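Local structure of alginate lyase (Paenibacillus sp. FPU-7, 6KFN) at residues I27-G32 with I51-A56; V33-S38 with N60-S65; D212-V217 with D239-H244. The protein depolymerises alginate by beta-elimination, probably cutting at mannuronate residues of the polysaccharide. All blocks are in the same frame, centred on the assembly; numbering follows the deposited sequence. Where two conformers were deposited one is given.

Interaction 1: I27-G32 with I51-A56; sequences IVLAEG and ITIRSA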
# COMPACT_ATOMS: atom_id res chain seq x y z
N ILE A 27 -5.95 18.58 -12.56
CA ILE A 27 -6.04 19.39 -11.36
C ILE A 27 -4.61 19.52 -10.82
O ILE A 27 -4.01 18.54 -10.38
CB ILE A 27 -6.97 18.75 -10.33
CG1 ILE A 27 -8.36 18.53 -10.92
CG2 ILE A 27 -7.00 19.60 -9.07
CD1 ILE A 27 -9.27 17.65 -10.03
N VAL A 28 -4.08 20.74 -10.91
CA VAL A 28 -2.66 21.01 -10.72
C VAL A 28 -2.49 21.84 -9.46
O VAL A 28 -2.96 22.98 -9.40
CB VAL A 28 -2.05 21.72 -11.94
CG1 VAL A 28 -0.54 21.86 -11.75
CG2 VAL A 28 -2.37 20.97 -13.24
N LEU A 29 -1.86 21.26 -8.44
CA LEU A 29 -1.78 21.84 -7.12
C LEU A 29 -0.45 22.56 -6.90
O LEU A 29 0.63 22.03 -7.17
CB LEU A 29 -1.98 20.77 -6.07
CG LEU A 29 -3.29 19.98 -6.18
CD1 LEU A 29 -3.47 19.09 -4.98
CD2 LEU A 29 -4.47 20.93 -6.35
N ALA A 30 -0.54 23.79 -6.40
CA ALA A 30 0.63 24.64 -6.26
C ALA A 30 1.68 24.05 -5.32
O ALA A 30 1.37 23.54 -4.25
CB ALA A 30 0.20 26.00 -5.72
N GLU A 31 2.95 24.14 -5.72
CA GLU A 31 4.05 23.73 -4.87
C GLU A 31 4.06 24.53 -3.58
O GLU A 31 3.76 25.71 -3.55
CB GLU A 31 5.38 23.89 -5.58
CG GLU A 31 5.60 22.87 -6.69
CD GLU A 31 7.00 22.93 -7.22
OE1 GLU A 31 7.20 23.45 -8.33
OE2 GLU A 31 7.94 22.50 -6.50
N GLY A 32 4.45 23.87 -2.49
CA GLY A 32 4.61 24.55 -1.23
C GLY A 32 3.34 24.73 -0.45
O GLY A 32 3.40 25.18 0.69
N ILE A 51 -8.61 11.24 -15.02
CA ILE A 51 -8.72 12.44 -14.20
C ILE A 51 -7.43 12.52 -13.39
O ILE A 51 -7.07 11.55 -12.73
CB ILE A 51 -9.97 12.44 -13.30
CG1 ILE A 51 -11.21 12.18 -14.12
CG2 ILE A 51 -10.06 13.79 -12.58
CD1 ILE A 51 -12.51 12.10 -13.32
N THR A 52 -6.71 13.64 -13.47
CA THR A 52 -5.42 13.77 -12.82
C THR A 52 -5.49 14.77 -11.67
O THR A 52 -6.05 15.85 -11.81
CB THR A 52 -4.37 14.23 -13.84
OG1 THR A 52 -4.29 13.23 -14.86
CG2 THR A 52 -2.99 14.41 -13.24
N ILE A 53 -4.87 14.40 -10.54
CA ILE A 53 -4.52 15.33 -9.48
C ILE A 53 -3.01 15.22 -9.30
O ILE A 53 -2.50 14.13 -9.06
CB ILE A 53 -5.29 15.03 -8.20
CG1 ILE A 53 -5.02 16.15 -7.16
CG2 ILE A 53 -5.23 13.62 -7.80
CD1 ILE A 53 -5.90 15.97 -5.95
N ARG A 54 -2.32 16.35 -9.42
CA ARG A 54 -0.86 16.31 -9.38
C ARG A 54 -0.31 17.58 -8.78
O ARG A 54 -0.95 18.62 -8.78
CB ARG A 54 -0.27 16.05 -10.77
CG ARG A 54 -0.52 17.18 -11.75
CD ARG A 54 0.04 16.81 -13.10
NE ARG A 54 -0.27 17.82 -14.11
CZ ARG A 54 0.50 18.85 -14.44
NH1 ARG A 54 1.68 19.05 -13.86
NH2 ARG A 54 0.08 19.70 -15.36
N SER A 55 0.93 17.50 -8.34
CA SER A 55 1.67 18.66 -7.94
C SER A 55 2.15 19.40 -9.20
O SER A 55 2.53 18.78 -10.22
CB SER A 55 2.81 18.17 -7.04
OG SER A 55 3.50 19.21 -6.42
N ALA A 56 2.20 20.72 -9.09
CA ALA A 56 2.71 21.54 -10.19
C ALA A 56 4.18 21.27 -10.45
O ALA A 56 4.64 21.46 -11.58
CB ALA A 56 2.49 23.04 -9.88
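Val28 lies alongside Arg54 and backs its methyls onto one face of the guanidinium, with Val28 CG2 3.5 Å from Arg54 NH2. Here two neighbouring coils of a parallel beta-helix, near its N-terminal end, run in register: the axes of strands 27-29 and 51-55 approach to 4.7 Å, 17° from parallel. Backbone bonds alternate between them: Ile27 N gives to Thr52 O, Arg54 N to Ile27 O (2.9 Å) and Leu29 N to Arg54 O (2.8 Å), the last two nearly along the C=O axes. Arg54 starts with CG wedged between its own N and carbonyl carbon (chi1 66°), then runs extended to NE, which pairs with Asp26 in a salt bridge. An alanine here would remove both that charge pair and the flat cover beside Val28, and would probably loosen this face of the coil. The other face carries Ile27, Leu29 and Ile53, with Leu29 CD1 crossing obliquely onto Ile53 CG1 at 4.0 Å; Leu14 of helix 11-19 covers Ile27 and Ile53. As the strands end, Ala56 N reaches Leu29 O from above the carbonyl plane at 2.8 Å, while Ala56 CB rests 3.8 Å from Val28 CG1.

Interaction 2: V33-S38 with N60-S65; sequences VTFKGS and NPAVLS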
# COMPACT_ATOMS: atom_id res chain seq x y z
N VAL A 33 2.19 24.38 -1.01
CA VAL A 33 0.94 24.60 -0.34
C VAL A 33 0.51 23.31 0.33
O VAL A 33 0.63 22.23 -0.24
CB VAL A 33 -0.12 25.10 -1.34
CG1 VAL A 33 -1.47 25.22 -0.67
CG2 VAL A 33 0.31 26.44 -1.92
N THR A 34 -0.02 23.45 1.55
CA THR A 34 -0.72 22.38 2.25
C THR A 34 -2.22 22.62 2.11
O THR A 34 -2.75 23.65 2.53
CB THR A 34 -0.28 22.28 3.71
OG1 THR A 34 1.11 21.92 3.76
CG2 THR A 34 -1.07 21.22 4.42
N PHE A 35 -2.89 21.65 1.53
CA PHE A 35 -4.33 21.63 1.32
C PHE A 35 -4.94 20.78 2.41
O PHE A 35 -4.72 19.58 2.44
CB PHE A 35 -4.65 21.01 -0.05
CG PHE A 35 -4.08 21.76 -1.23
CD1 PHE A 35 -2.73 21.66 -1.58
CD2 PHE A 35 -4.89 22.59 -2.00
CE1 PHE A 35 -2.21 22.38 -2.63
CE2 PHE A 35 -4.37 23.31 -3.07
CZ PHE A 35 -3.05 23.22 -3.40
N LYS A 36 -5.66 21.40 3.34
CA LYS A 36 -6.22 20.68 4.47
C LYS A 36 -7.69 20.36 4.22
O LYS A 36 -8.48 21.26 3.92
CB LYS A 36 -6.06 21.47 5.76
CG LYS A 36 -6.29 20.61 6.98
CD LYS A 36 -5.90 21.31 8.25
CE LYS A 36 -4.41 21.29 8.49
NZ LYS A 36 -4.16 21.75 9.91
N GLY A 37 -8.02 19.09 4.34
CA GLY A 37 -9.35 18.63 4.08
C GLY A 37 -9.37 17.11 4.10
O GLY A 37 -8.34 16.44 4.26
N SER A 38 -10.59 16.62 3.87
CA SER A 38 -10.85 15.21 3.64
C SER A 38 -11.32 15.11 2.18
O SER A 38 -12.50 15.24 1.89
CB SER A 38 -11.87 14.67 4.61
OG SER A 38 -11.51 15.00 5.94
N ASN A 60 9.01 21.18 -4.29
CA ASN A 60 8.34 21.33 -3.00
C ASN A 60 6.93 20.83 -3.23
O ASN A 60 6.00 21.64 -3.40
CB ASN A 60 8.32 22.80 -2.59
CG ASN A 60 8.03 23.00 -1.13
OD1 ASN A 60 7.79 22.07 -0.38
ND2 ASN A 60 8.10 24.25 -0.69
N PRO A 61 6.72 19.51 -3.29
CA PRO A 61 5.40 18.97 -3.67
C PRO A 61 4.27 19.55 -2.84
O PRO A 61 4.39 19.75 -1.63
CB PRO A 61 5.55 17.47 -3.43
CG PRO A 61 7.03 17.24 -3.60
CD PRO A 61 7.70 18.45 -3.03
N ALA A 62 3.11 19.72 -3.48
CA ALA A 62 1.88 19.99 -2.76
C ALA A 62 1.58 18.88 -1.77
O ALA A 62 1.88 17.71 -2.02
CB ALA A 62 0.73 20.15 -3.76
N VAL A 63 0.94 19.26 -0.67
CA VAL A 63 0.61 18.36 0.43
C VAL A 63 -0.90 18.31 0.61
O VAL A 63 -1.54 19.36 0.74
CB VAL A 63 1.23 18.82 1.75
CG1 VAL A 63 0.87 17.86 2.89
CG2 VAL A 63 2.76 18.96 1.64
N LEU A 64 -1.47 17.10 0.65
CA LEU A 64 -2.83 16.90 1.10
C LEU A 64 -2.78 16.45 2.55
O LEU A 64 -2.26 15.39 2.86
CB LEU A 64 -3.57 15.85 0.26
CG LEU A 64 -3.59 16.05 -1.24
CD1 LEU A 64 -4.50 15.01 -1.88
CD2 LEU A 64 -4.02 17.43 -1.61
N SER A 65 -3.29 17.30 3.45
CA SER A 65 -3.31 16.98 4.87
C SER A 65 -4.74 16.80 5.37
O SER A 65 -5.61 17.61 5.02
CB SER A 65 -2.68 18.08 5.68
OG SER A 65 -2.69 17.74 7.06
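With CG anti to its carbonyl carbon (chi1 -62°), Phe35 turns its ring back beside its own backbone N; Leu64 does the same with CG (chi1 -54°), and on the opposite face of the sheet Thr34 sets CG2 anti to N, leaving OG1 beside N (chi1 -64°). These turns serve a pair of short parallel strands, 34-36 and 63-65, on adjacent coils of the beta-helix. Phe35 and Leu64 face the interior, where Phe35 CB meets Leu64 CD2 at 4.0 Å and Phe35 CE1 meets Ala62 CB at 3.9 Å. Leu14 of helix 11-19 and Leu29 touch both large side chains and add to this apolar cluster. One face of the Phe35 ring is backed by Val33 CG1 of its own segment, and its edge meets Val63 O in plane, with CD1 3.5 Å away. That same oxygen takes the very straight bond from Phe35 N, 2.8 Å long.

On the outward face Thr34 stands alongside Val63, its OG1 against Val63 CB, and its CG2 reaches on to Ser65 CB at 3.7 Å. Lys36, bent at chi3, starts on this side too and also touches Tyr67. Val63 N gives to Val33 O, Ser65 N to Phe35 O, and Gly37 N to Ser65 O at 2.9 Å; Ser65 O is also approached by Lys36 CA at 3.2 Å in a C-H...O contact. Strand 88-92 continues the stack beyond 63-65, where Lys88 and Thr90 bond to the Leu64 backbone.

Regular backbone bonding thus fixes which residues stand level, while the Phe35 and Leu64 side is purely apolar and the Thr34, Lys36 and Ser65 side is mixed, its polar groups sharing it with Val63. The in-plane carbonyl would probably be favoured by the slightly positive rim of the ring.

Interaction 3: D212-V217 with D239-H244; sequences DSFIDV and DAFQVH. With NA (sodium ion), chain C.
Backbone bonds join two successive coils of the right-handed beta-helix just past their corners at Phe214 and Ala240: Gln242 N gives to Ile215 O, Val217 N to Gln242 O and His244 N to Val217 O. Ile215 O also accepts Ser213 OG, from well above its carbonyl plane. Apolar contacts line the inner face, where Ile215 lies beside Phe241, CD1 to CE1 3.8 Å; at the corner Phe214 CD2 meets Ala240 CB. Phe200 covers Ile215 and Phe241. Metal bonds occupy the other face. Sodium is held by Asp212 OD1 and Gln242 OE1, each 2.4 Å from the ion, by three waters and by Tyr210 O. The Gln242 amide stands nearly perpendicular to the Asp212 carboxylate, and its NE2 gives two bonds, a bent one to Asp212 OD1 (2.9 Å) from above that carboxylate and a straighter one to Asp239 OD2 on its anti lone pair, so its rotation is fixed. Water 3, on the ion, donates to Asp216 OD2, which also pairs with Lys218. The Asp216 carboxylate stands 81° from the His244 ring, yet His244 ND1 donates within its own ring plane to the syn lone pair of Asp216 OD1 at 2.7 Å.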
# COMPACT_ATOMS: atom_id res chain seq x y z
N ASP A 212 4.58 -8.89 12.22
CA ASP A 212 5.94 -9.30 12.59
C ASP A 212 6.72 -9.78 11.37
O ASP A 212 7.70 -10.52 11.49
CB ASP A 212 5.92 -10.32 13.72
CG ASP A 212 5.22 -11.61 13.39
OD1 ASP A 212 4.80 -11.84 12.25
OD2 ASP A 212 5.04 -12.41 14.35
N SER A 213 6.34 -9.29 10.19
CA SER A 213 7.04 -9.59 8.95
C SER A 213 6.89 -8.38 8.02
O SER A 213 6.02 -7.53 8.23
CB SER A 213 6.49 -10.85 8.28
OG SER A 213 5.12 -10.69 7.94
N PHE A 214 7.72 -8.32 6.98
CA PHE A 214 7.55 -7.27 5.97
C PHE A 214 6.20 -7.37 5.26
O PHE A 214 5.54 -6.37 5.00
CB PHE A 214 8.66 -7.28 4.92
CG PHE A 214 10.08 -7.21 5.42
CD1 PHE A 214 10.54 -6.14 6.20
CD2 PHE A 214 10.97 -8.20 5.08
CE1 PHE A 214 11.86 -6.11 6.63
CE2 PHE A 214 12.28 -8.16 5.50
CZ PHE A 214 12.74 -7.11 6.27
N ILE A 215 5.88 -8.61 4.86
CA ILE A 215 4.66 -8.89 4.11
C ILE A 215 3.99 -10.09 4.77
O ILE A 215 4.66 -11.06 5.15
CB ILE A 215 4.94 -9.21 2.61
CG1 ILE A 215 5.77 -8.09 1.98
CG2 ILE A 215 3.62 -9.43 1.88
CD1 ILE A 215 6.11 -8.32 0.51
N ASP A 216 2.67 -10.03 4.89
CA ASP A 216 1.85 -11.20 5.20
C ASP A 216 0.92 -11.41 4.01
O ASP A 216 0.22 -10.48 3.62
CB ASP A 216 1.06 -11.05 6.48
CG ASP A 216 0.46 -12.34 7.00
OD1 ASP A 216 0.83 -13.43 6.48
OD2 ASP A 216 -0.35 -12.24 7.95
N VAL A 217 0.94 -12.62 3.46
CA VAL A 217 0.15 -12.97 2.28
C VAL A 217 -0.97 -13.89 2.71
O VAL A 217 -0.72 -15.05 3.08
CB VAL A 217 0.98 -13.65 1.19
CG1 VAL A 217 0.10 -13.94 -0.02
CG2 VAL A 217 2.19 -12.82 0.81
N ASP A 239 10.02 -13.01 10.68
CA ASP A 239 10.20 -13.61 9.37
C ASP A 239 10.21 -12.46 8.37
O ASP A 239 9.59 -11.44 8.60
CB ASP A 239 9.07 -14.56 9.00
CG ASP A 239 8.93 -15.76 9.90
OD1 ASP A 239 9.93 -16.49 10.08
OD2 ASP A 239 7.79 -15.97 10.41
N ALA A 240 10.87 -12.66 7.21
CA ALA A 240 10.74 -11.67 6.14
C ALA A 240 9.31 -11.64 5.59
O ALA A 240 8.65 -10.59 5.54
CB ALA A 240 11.72 -11.95 5.01
N PHE A 241 8.83 -12.82 5.14
CA PHE A 241 7.55 -12.95 4.49
C PHE A 241 6.81 -14.13 5.11
O PHE A 241 7.42 -15.16 5.40
CB PHE A 241 7.71 -13.21 2.97
CG PHE A 241 8.65 -12.24 2.27
CD1 PHE A 241 8.46 -10.87 2.34
CD2 PHE A 241 9.72 -12.72 1.54
CE1 PHE A 241 9.31 -10.00 1.68
CE2 PHE A 241 10.58 -11.86 0.87
CZ PHE A 241 10.38 -10.50 0.95
N GLN A 242 5.50 -13.97 5.29
CA GLN A 242 4.64 -15.03 5.78
C GLN A 242 3.49 -15.25 4.82
O GLN A 242 3.11 -14.34 4.07
CB GLN A 242 4.08 -14.69 7.17
CG GLN A 242 5.17 -14.54 8.21
CD GLN A 242 4.69 -14.02 9.54
OE1 GLN A 242 3.58 -13.50 9.67
NE2 GLN A 242 5.55 -14.10 10.53
N VAL A 243 2.94 -16.46 4.88
CA VAL A 243 1.71 -16.81 4.17
C VAL A 243 0.80 -17.49 5.19
O VAL A 243 1.28 -18.36 5.93
CB VAL A 243 1.96 -17.73 2.95
CG1 VAL A 243 0.75 -17.77 2.04
CG2 VAL A 243 3.20 -17.31 2.16
N HIS A 244 -0.46 -17.09 5.25
CA HIS A 244 -1.42 -17.65 6.22
C HIS A 244 -2.72 -17.96 5.52
O HIS A 244 -3.09 -17.29 4.56
CB HIS A 244 -1.71 -16.67 7.37
CG HIS A 244 -0.59 -16.44 8.32
ND1 HIS A 244 0.33 -15.42 8.19
CD2 HIS A 244 -0.28 -17.08 9.47
CE1 HIS A 244 1.17 -15.46 9.23
NE2 HIS A 244 0.81 -16.45 10.00
NA NA C . 2.59 -12.14 11.35
O HOH W 1 4.63 -14.91 13.70
O HOH W 2 3.13 -10.32 9.95
O HOH W 3 0.34 -12.18 10.58
O HOH W 4 2.07 -13.96 12.77

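In the fold
From the N terminus, interaction 1 opens on strand 25-29 and interaction 2 on 34-36, the next strand along; the chain then returns through 51-55 to close the first and 63-65 to close the second. Their segments therefore alternate, and the two contacts cross rather than nest, stacking the same pair of coils at two places. They touch at Glu31 and Gly32, which bond to the backbone of Asn60. Interaction 3 opens only after both have closed, across the chain's centre and about 36 Å from interaction 1, centre to centre. It closes a later turn and ties strands 215-217 and 241-243 in another sheet of the beta-helix, beside a sodium site.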